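Enolase (alpha proteobacterium BAL199, PDB 3UGV) is a magnesium-binding member of the enolase superfamily, related to mandelate racemase and muconate lactonizing enzyme, whose substrate is not established. Local coordinates at residues L181-L193 and E358-P370. Sequence-based numbering, arbitrary orientation.
Sequences LKAEGQGTGFKGL and EPYALSDGDLIVP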
ATOM      1  N   LEU F 181     -13.001  21.574 -40.284  1.00 27.67           N
ATOM      2  CA  LEU F 181     -13.552  21.332 -38.948  1.00 27.96           C
ATOM      3  C   LEU F 181     -13.330  22.511 -38.003  1.00 25.90           C
ATOM      4  O   LEU F 181     -14.235  22.887 -37.266  1.00 26.23           O
ATOM      5  CB  LEU F 181     -12.962  20.078 -38.323  1.00 34.79           C
ATOM      6  CG  LEU F 181     -13.018  18.779 -39.112  1.00 34.52           C
ATOM      7  CD1 LEU F 181     -12.587  17.646 -38.199  1.00 26.87           C
ATOM      8  CD2 LEU F 181     -14.412  18.557 -39.649  1.00 26.04           C
ATOM      9  N   LYS F 182     -12.137  23.105 -38.024  1.00 25.27           N
ATOM     10  CA  LYS F 182     -11.907  24.275 -37.169  1.00 23.34           C
ATOM     11  C   LYS F 182     -12.943  25.347 -37.449  1.00 25.48           C
ATOM     12  O   LYS F 182     -13.549  25.880 -36.527  1.00 25.84           O
ATOM     13  CB  LYS F 182     -10.510  24.857 -37.367  1.00 22.33           C
ATOM     14  CG  LYS F 182     -10.135  25.927 -36.345  1.00 20.90           C
ATOM     15  CD  LYS F 182      -8.667  26.305 -36.485  1.00 29.59           C
ATOM     16  CE  LYS F 182      -8.289  27.550 -35.677  1.00 34.22           C
ATOM     17  NZ  LYS F 182      -8.613  27.433 -34.223  1.00 49.57           N
ATOM     18  N   ALA F 183     -13.130  25.648 -38.735  1.00 30.59           N
ATOM     19  CA  ALA F 183     -14.040  26.701 -39.189  1.00 33.74           C
ATOM     20  C   ALA F 183     -15.496  26.426 -38.848  1.00 31.36           C
ATOM     21  O   ALA F 183     -16.293  27.362 -38.747  1.00 25.91           O
ATOM     22  CB  ALA F 183     -13.894  26.928 -40.695  1.00 34.56           C
ATOM     23  N   GLU F 184     -15.845  25.149 -38.682  1.00 26.21           N
ATOM     24  CA  GLU F 184     -17.190  24.797 -38.267  1.00 26.24           C
ATOM     25  C   GLU F 184     -17.520  25.415 -36.919  1.00 24.57           C
ATOM     26  O   GLU F 184     -18.683  25.561 -36.578  1.00 29.22           O
ATOM     27  CB  GLU F 184     -17.374  23.287 -38.208  1.00 32.85           C
ATOM     28  CG  GLU F 184     -17.630  22.637 -39.557  1.00 38.19           C
ATOM     29  CD  GLU F 184     -17.991  21.159 -39.432  1.00 49.57           C
ATOM     30  OE1 GLU F 184     -17.368  20.463 -38.595  1.00 42.84           O
ATOM     31  OE2 GLU F 184     -18.902  20.699 -40.161  1.00 57.56           O
ATOM     32  N   GLY F 185     -16.496  25.784 -36.153  1.00 22.82           N
ATOM     33  CA  GLY F 185     -16.713  26.349 -34.830  1.00 25.48           C
ATOM     34  C   GLY F 185     -17.337  27.737 -34.841  1.00 36.14           C
ATOM     35  O   GLY F 185     -17.845  28.203 -33.812  1.00 33.14           O
ATOM     36  N   GLN F 186     -17.304  28.388 -36.007  1.00 33.88           N
ATOM     37  CA  GLN F 186     -17.759  29.781 -36.169  1.00 33.89           C
ATOM     38  C   GLN F 186     -16.796  30.775 -35.535  1.00 38.65           C
ATOM     39  O   GLN F 186     -16.061  30.442 -34.607  1.00 46.39           O
ATOM     40  CB  GLN F 186     -19.181  30.005 -35.627  1.00 28.98           C
ATOM     41  CG  GLN F 186     -20.261  29.168 -36.308  1.00 36.77           C
ATOM     42  CD  GLN F 186     -20.274  29.349 -37.824  1.00 54.36           C
ATOM     43  OE1 GLN F 186     -20.614  30.421 -38.333  1.00 67.94           O
ATOM     44  NE2 GLN F 186     -19.892  28.302 -38.550  1.00 45.71           N
ATOM     45  N   GLY F 187     -16.798  31.999 -36.050  1.00 35.93           N
ATOM     46  CA  GLY F 187     -15.991  33.051 -35.481  1.00 28.05           C
ATOM     47  C   GLY F 187     -14.521  32.716 -35.552  1.00 31.77           C
ATOM     48  O   GLY F 187     -13.973  32.490 -36.636  1.00 29.21           O
ATOM     49  N   THR F 188     -13.865  32.686 -34.399  1.00 30.25           N
ATOM     50  CA  THR F 188     -12.439  32.377 -34.388  1.00 32.72           C
ATOM     51  C   THR F 188     -12.157  30.870 -34.462  1.00 30.60           C
ATOM     52  O   THR F 188     -11.003  30.457 -34.467  1.00 29.63           O
ATOM     53  CB  THR F 188     -11.724  33.011 -33.177  1.00 38.25           C
ATOM     54  OG1 THR F 188     -12.353  32.579 -31.967  1.00 45.85           O
ATOM     55  CG2 THR F 188     -11.783  34.549 -33.252  1.00 33.58           C
ATOM     56  N   GLY F 189     -13.212  30.057 -34.503  1.00 31.99           N
ATOM     57  CA  GLY F 189     -13.072  28.627 -34.743  1.00 32.13           C
ATOM     58  C   GLY F 189     -12.986  27.775 -33.488  1.00 33.72           C
ATOM     59  O   GLY F 189     -12.770  28.303 -32.385  1.00 21.76           O
ATOM     60  N   PHE F 190     -13.169  26.460 -33.643  1.00 25.19           N
ATOM     61  CA  PHE F 190     -12.940  25.543 -32.523  1.00 30.39           C
ATOM     62  C   PHE F 190     -11.521  25.687 -31.994  1.00 29.28           C
ATOM     63  O   PHE F 190     -10.582  25.900 -32.766  1.00 33.12           O
ATOM     64  CB  PHE F 190     -13.162  24.093 -32.937  1.00 21.06           C
ATOM     65  CG  PHE F 190     -14.601  23.690 -32.978  1.00 26.13           C
ATOM     66  CD1 PHE F 190     -15.325  23.559 -31.805  1.00 28.07           C
ATOM     67  CD2 PHE F 190     -15.228  23.421 -34.187  1.00 19.35           C
ATOM     68  CE1 PHE F 190     -16.658  23.176 -31.832  1.00 29.50           C
ATOM     69  CE2 PHE F 190     -16.558  23.026 -34.218  1.00 28.97           C
ATOM     70  CZ  PHE F 190     -17.274  22.908 -33.036  1.00 27.38           C
ATOM     71  N   LYS F 191     -11.359  25.557 -30.683  1.00 32.00           N
ATOM     72  CA  LYS F 191     -10.037  25.660 -30.074  1.00 24.22           C
ATOM     73  C   LYS F 191      -9.400  24.284 -29.898  1.00 29.04           C
ATOM     74  O   LYS F 191      -8.272  24.170 -29.406  1.00 23.19           O
ATOM     75  CB  LYS F 191     -10.117  26.381 -28.735  1.00 24.59           C
ATOM     76  CG  LYS F 191     -10.723  27.784 -28.786  1.00 18.88           C
ATOM     77  CD  LYS F 191     -11.017  28.260 -27.339  1.00 67.91           C
ATOM     78  CE  LYS F 191     -11.274  29.765 -27.213  1.00 62.29           C
ATOM     79  NZ  LYS F 191     -12.534  30.244 -27.851  1.00 50.86           N
ATOM     80  N   GLY F 192     -10.125  23.241 -30.296  1.00 17.64           N
ATOM     81  CA  GLY F 192      -9.599  21.891 -30.214  1.00 15.40           C
ATOM     82  C   GLY F 192     -10.261  20.990 -31.239  1.00 21.12           C
ATOM     83  O   GLY F 192     -11.403  21.205 -31.622  1.00 21.56           O
ATOM     84  N   LEU F 193      -9.526  19.982 -31.687  1.00 22.14           N
ATOM     85  CA  LEU F 193      -9.995  19.044 -32.703  1.00 23.45           C
ATOM     86  C   LEU F 193      -9.676  17.659 -32.166  1.00 24.22           C
ATOM     87  O   LEU F 193      -8.626  17.475 -31.564  1.00 17.36           O
ATOM     88  CB  LEU F 193      -9.213  19.256 -34.010  1.00 15.98           C
ATOM     89  CG  LEU F 193      -9.339  20.620 -34.687  1.00 21.98           C
ATOM     90  CD1 LEU F 193      -8.412  20.709 -35.876  1.00 21.89           C
ATOM     91  CD2 LEU F 193     -10.775  20.849 -35.134  1.00 23.93           C
ATOM     92  N   GLU F 358     -33.570  22.341 -34.899  1.00 49.31           N
ATOM     93  CA  GLU F 358     -32.671  23.416 -34.535  1.00 49.99           C
ATOM     94  C   GLU F 358     -31.554  22.918 -33.622  1.00 45.10           C
ATOM     95  O   GLU F 358     -31.644  23.022 -32.399  1.00 40.50           O
ATOM     96  CB  GLU F 358     -33.466  24.522 -33.850  1.00 57.19           C
ATOM     97  CG  GLU F 358     -32.842  25.902 -33.927  1.00 71.42           C
ATOM     98  CD  GLU F 358     -33.834  26.991 -33.543  1.00 85.36           C
ATOM     99  OE1 GLU F 358     -33.558  27.748 -32.586  1.00 85.51           O
ATOM    100  OE2 GLU F 358     -34.895  27.085 -34.200  1.00 90.15           O
ATOM    101  N   PRO F 359     -30.497  22.352 -34.216  1.00 47.83           N
ATOM    102  CA  PRO F 359     -29.304  22.024 -33.430  1.00 40.84           C
ATOM    103  C   PRO F 359     -28.738  23.283 -32.781  1.00 36.53           C
ATOM    104  O   PRO F 359     -28.919  24.370 -33.326  1.00 36.77           O
ATOM    105  CB  PRO F 359     -28.328  21.460 -34.471  1.00 37.01           C
ATOM    106  CG  PRO F 359     -28.936  21.742 -35.815  1.00 41.23           C
ATOM    107  CD  PRO F 359     -30.407  21.873 -35.604  1.00 48.14           C
ATOM    108  N   TYR F 360     -28.090  23.136 -31.629  1.00 37.08           N
ATOM    109  CA  TYR F 360     -27.574  24.273 -30.865  1.00 28.14           C
ATOM    110  C   TYR F 360     -26.614  25.145 -31.697  1.00 28.42           C
ATOM    111  O   TYR F 360     -25.925  24.655 -32.587  1.00 28.63           O
ATOM    112  CB  TYR F 360     -26.868  23.770 -29.593  1.00 20.39           C
ATOM    113  CG  TYR F 360     -27.780  23.176 -28.536  1.00 25.15           C
ATOM    114  CD1 TYR F 360     -29.112  22.918 -28.805  1.00 27.80           C
ATOM    115  CD2 TYR F 360     -27.301  22.883 -27.252  1.00 29.65           C
ATOM    116  CE1 TYR F 360     -29.951  22.365 -27.833  1.00 22.18           C
ATOM    117  CE2 TYR F 360     -28.135  22.348 -26.269  1.00 24.49           C
ATOM    118  CZ  TYR F 360     -29.462  22.091 -26.573  1.00 26.01           C
ATOM    119  OH  TYR F 360     -30.313  21.553 -25.623  1.00 28.92           O
ATOM    120  N   ALA F 361     -26.554  26.438 -31.402  1.00 31.63           N
ATOM    121  CA  ALA F 361     -25.688  27.326 -32.167  1.00 32.54           C
ATOM    122  C   ALA F 361     -24.261  27.312 -31.640  1.00 37.43           C
ATOM    123  O   ALA F 361     -24.027  27.030 -30.462  1.00 30.48           O
ATOM    124  CB  ALA F 361     -26.239  28.749 -32.168  1.00 31.05           C
ATOM    125  N   LEU F 362     -23.314  27.634 -32.522  1.00 37.34           N
ATOM    126  CA  LEU F 362     -21.896  27.663 -32.182  1.00 23.49           C
ATOM    127  C   LEU F 362     -21.341  29.072 -32.277  1.00 31.38           C
ATOM    128  O   LEU F 362     -21.587  29.761 -33.265  1.00 33.37           O
ATOM    129  CB  LEU F 362     -21.111  26.765 -33.136  1.00 32.93           C
ATOM    130  CG  LEU F 362     -21.256  25.248 -32.967  1.00 32.68           C
ATOM    131  CD1 LEU F 362     -20.847  24.529 -34.236  1.00 36.29           C
ATOM    132  CD2 LEU F 362     -20.422  24.776 -31.793  1.00 29.95           C
ATOM    133  N   SER F 363     -20.588  29.494 -31.260  1.00 34.93           N
ATOM    134  CA  SER F 363     -19.892  30.783 -31.295  1.00 35.09           C
ATOM    135  C   SER F 363     -18.431  30.690 -30.813  1.00 34.24           C
ATOM    136  O   SER F 363     -18.158  30.422 -29.642  1.00 36.15           O
ATOM    137  CB  SER F 363     -20.660  31.831 -30.488  1.00 38.80           C
ATOM    138  OG  SER F 363     -20.046  33.101 -30.608  1.00 46.62           O
ATOM    139  N   ASP F 364     -17.495  30.916 -31.726  1.00 38.23           N
ATOM    140  CA  ASP F 364     -16.064  30.840 -31.418  1.00 35.56           C
ATOM    141  C   ASP F 364     -15.681  29.525 -30.757  1.00 35.84           C
ATOM    142  O   ASP F 364     -14.856  29.504 -29.845  1.00 33.48           O
ATOM    143  CB  ASP F 364     -15.618  32.000 -30.527  1.00 38.36           C
ATOM    144  CG  ASP F 364     -15.857  33.360 -31.164  1.00 49.79           C
ATOM    145  OD1 ASP F 364     -15.771  33.478 -32.417  1.00 47.76           O
ATOM    146  OD2 ASP F 364     -16.129  34.310 -30.394  1.00 52.55           O
ATOM    147  N   GLY F 365     -16.277  28.434 -31.220  1.00 31.62           N
ATOM    148  CA  GLY F 365     -15.974  27.124 -30.675  1.00 34.45           C
ATOM    149  C   GLY F 365     -16.679  26.775 -29.370  1.00 33.05           C
ATOM    150  O   GLY F 365     -16.402  25.732 -28.789  1.00 35.79           O
ATOM    151  N   ASP F 366     -17.570  27.639 -28.891  1.00 32.41           N
ATOM    152  CA  ASP F 366     -18.420  27.288 -27.756  1.00 31.27           C
ATOM    153  C   ASP F 366     -19.793  26.900 -28.274  1.00 34.22           C
ATOM    154  O   ASP F 366     -20.319  27.552 -29.175  1.00 34.57           O
ATOM    155  CB  ASP F 366     -18.581  28.462 -26.786  1.00 33.49           C
ATOM    156  CG  ASP F 366     -17.256  28.934 -26.205  1.00 48.12           C
ATOM    157  OD1 ASP F 366     -16.295  28.134 -26.181  1.00 38.75           O
ATOM    158  OD2 ASP F 366     -17.177  30.109 -25.772  1.00 57.06           O
ATOM    159  N   LEU F 367     -20.366  25.838 -27.713  1.00 29.47           N
ATOM    160  CA  LEU F 367     -21.743  25.449 -28.016  1.00 32.22           C
ATOM    161  C   LEU F 367     -22.692  26.226 -27.100  1.00 36.47           C
ATOM    162  O   LEU F 367     -22.534  26.220 -25.881  1.00 39.81           O
ATOM    163  CB  LEU F 367     -21.939  23.941 -27.819  1.00 31.01           C
ATOM    164  CG  LEU F 367     -23.240  23.353 -28.369  1.00 29.21           C
ATOM    165  CD1 LEU F 367     -23.234  23.424 -29.900  1.00 34.46           C
ATOM    166  CD2 LEU F 367     -23.490  21.918 -27.895  1.00 20.41           C
ATOM    167  N   ILE F 368     -23.668  26.904 -27.695  1.00 39.04           N
ATOM    168  CA  ILE F 368     -24.594  27.763 -26.957  1.00 27.55           C
ATOM    169  C   ILE F 368     -25.826  26.988 -26.508  1.00 25.65           C
ATOM    170  O   ILE F 368     -26.543  26.456 -27.341  1.00 32.94           O
ATOM    171  CB  ILE F 368     -25.080  28.927 -27.838  1.00 25.73           C
ATOM    172  CG1 ILE F 368     -23.900  29.802 -28.269  1.00 38.62           C
ATOM    173  CG2 ILE F 368     -26.122  29.749 -27.091  1.00 30.86           C
ATOM    174  CD1 ILE F 368     -23.025  30.265 -27.104  1.00 42.19           C
ATOM    175  N   VAL F 369     -26.063  26.904 -25.201  1.00 26.02           N
ATOM    176  CA  VAL F 369     -27.267  26.243 -24.695  1.00 28.14           C
ATOM    177  C   VAL F 369     -28.404  27.239 -24.810  1.00 33.21           C
ATOM    178  O   VAL F 369     -28.315  28.329 -24.250  1.00 31.93           O
ATOM    179  CB  VAL F 369     -27.160  25.821 -23.204  1.00 34.84           C
ATOM    180  CG1 VAL F 369     -28.483  25.231 -22.735  1.00 29.08           C
ATOM    181  CG2 VAL F 369     -26.032  24.827 -22.977  1.00 39.21           C
ATOM    182  N   PRO F 370     -29.473  26.871 -25.534  1.00 32.28           N
ATOM    183  CA  PRO F 370     -30.578  27.794 -25.830  1.00 37.28           C
ATOM    184  C   PRO F 370     -31.535  27.913 -24.651  1.00 41.67           C
ATOM    185  O   PRO F 370     -31.701  26.959 -23.889  1.00 35.84           O
ATOM    186  CB  PRO F 370     -31.295  27.101 -26.986  1.00 33.48           C
ATOM    187  CG  PRO F 370     -31.118  25.641 -26.676  1.00 37.80           C
ATOM    188  CD  PRO F 370     -29.719  25.524 -26.082  1.00 33.98           C
TER
HETATM  189  O   HOH W   1     -13.302  25.676 -28.756  1.00 30.86           O
HETATM  190  O   HOH W   2     -14.114  27.894 -27.500  1.00 31.21           O
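The Phe190 ring meets the 358-370 hairpin obliquely: CZ lies 3.9 Å from Leu362 CD2, the two side chains crossing at about a right angle, and CD1 packs on Gly365 CA. One ring face carries Gly185 CA of its own loop, near the rim, and Leu181 O lies in plane at the edge. With CG anti to its carbonyl carbon (chi1 -80°), the ring swings back to the hairpin although its CB points away. The Asp364 carboxylate receives Thr188 N on OD1 (2.9 Å), on the anti side and 32° out of plane; Gly187, at positive phi, brings its CA within 3.1 Å of Asp364 OD1. As an example of turn packing against turn, the consecutive turns 183-186 and 186-189 meet the hairpin turn 363-366 through backbone groups and the Asp364 carboxylate. Gly365 N, in the type I' turn 363-366, donates to Gly185 O at 3.0 Å, from above the carbonyl plane, while Asp364 CA makes a CH-O contact with Gln186 O. Lys191 NZ reaches Asp364 O weakly (3.1 Å), and one water links NZ to Asp364 O and Asp366 OD1; another joins Lys191 N to Gly365 O. The contact thus sets the loop between helix 171-183 and barrel strand 192-196 against the hairpin 361-368, whose strand 366-368 pairs with strand 157-162, while Trp348 of strand 346-348 packs against both Phe190 and Leu362.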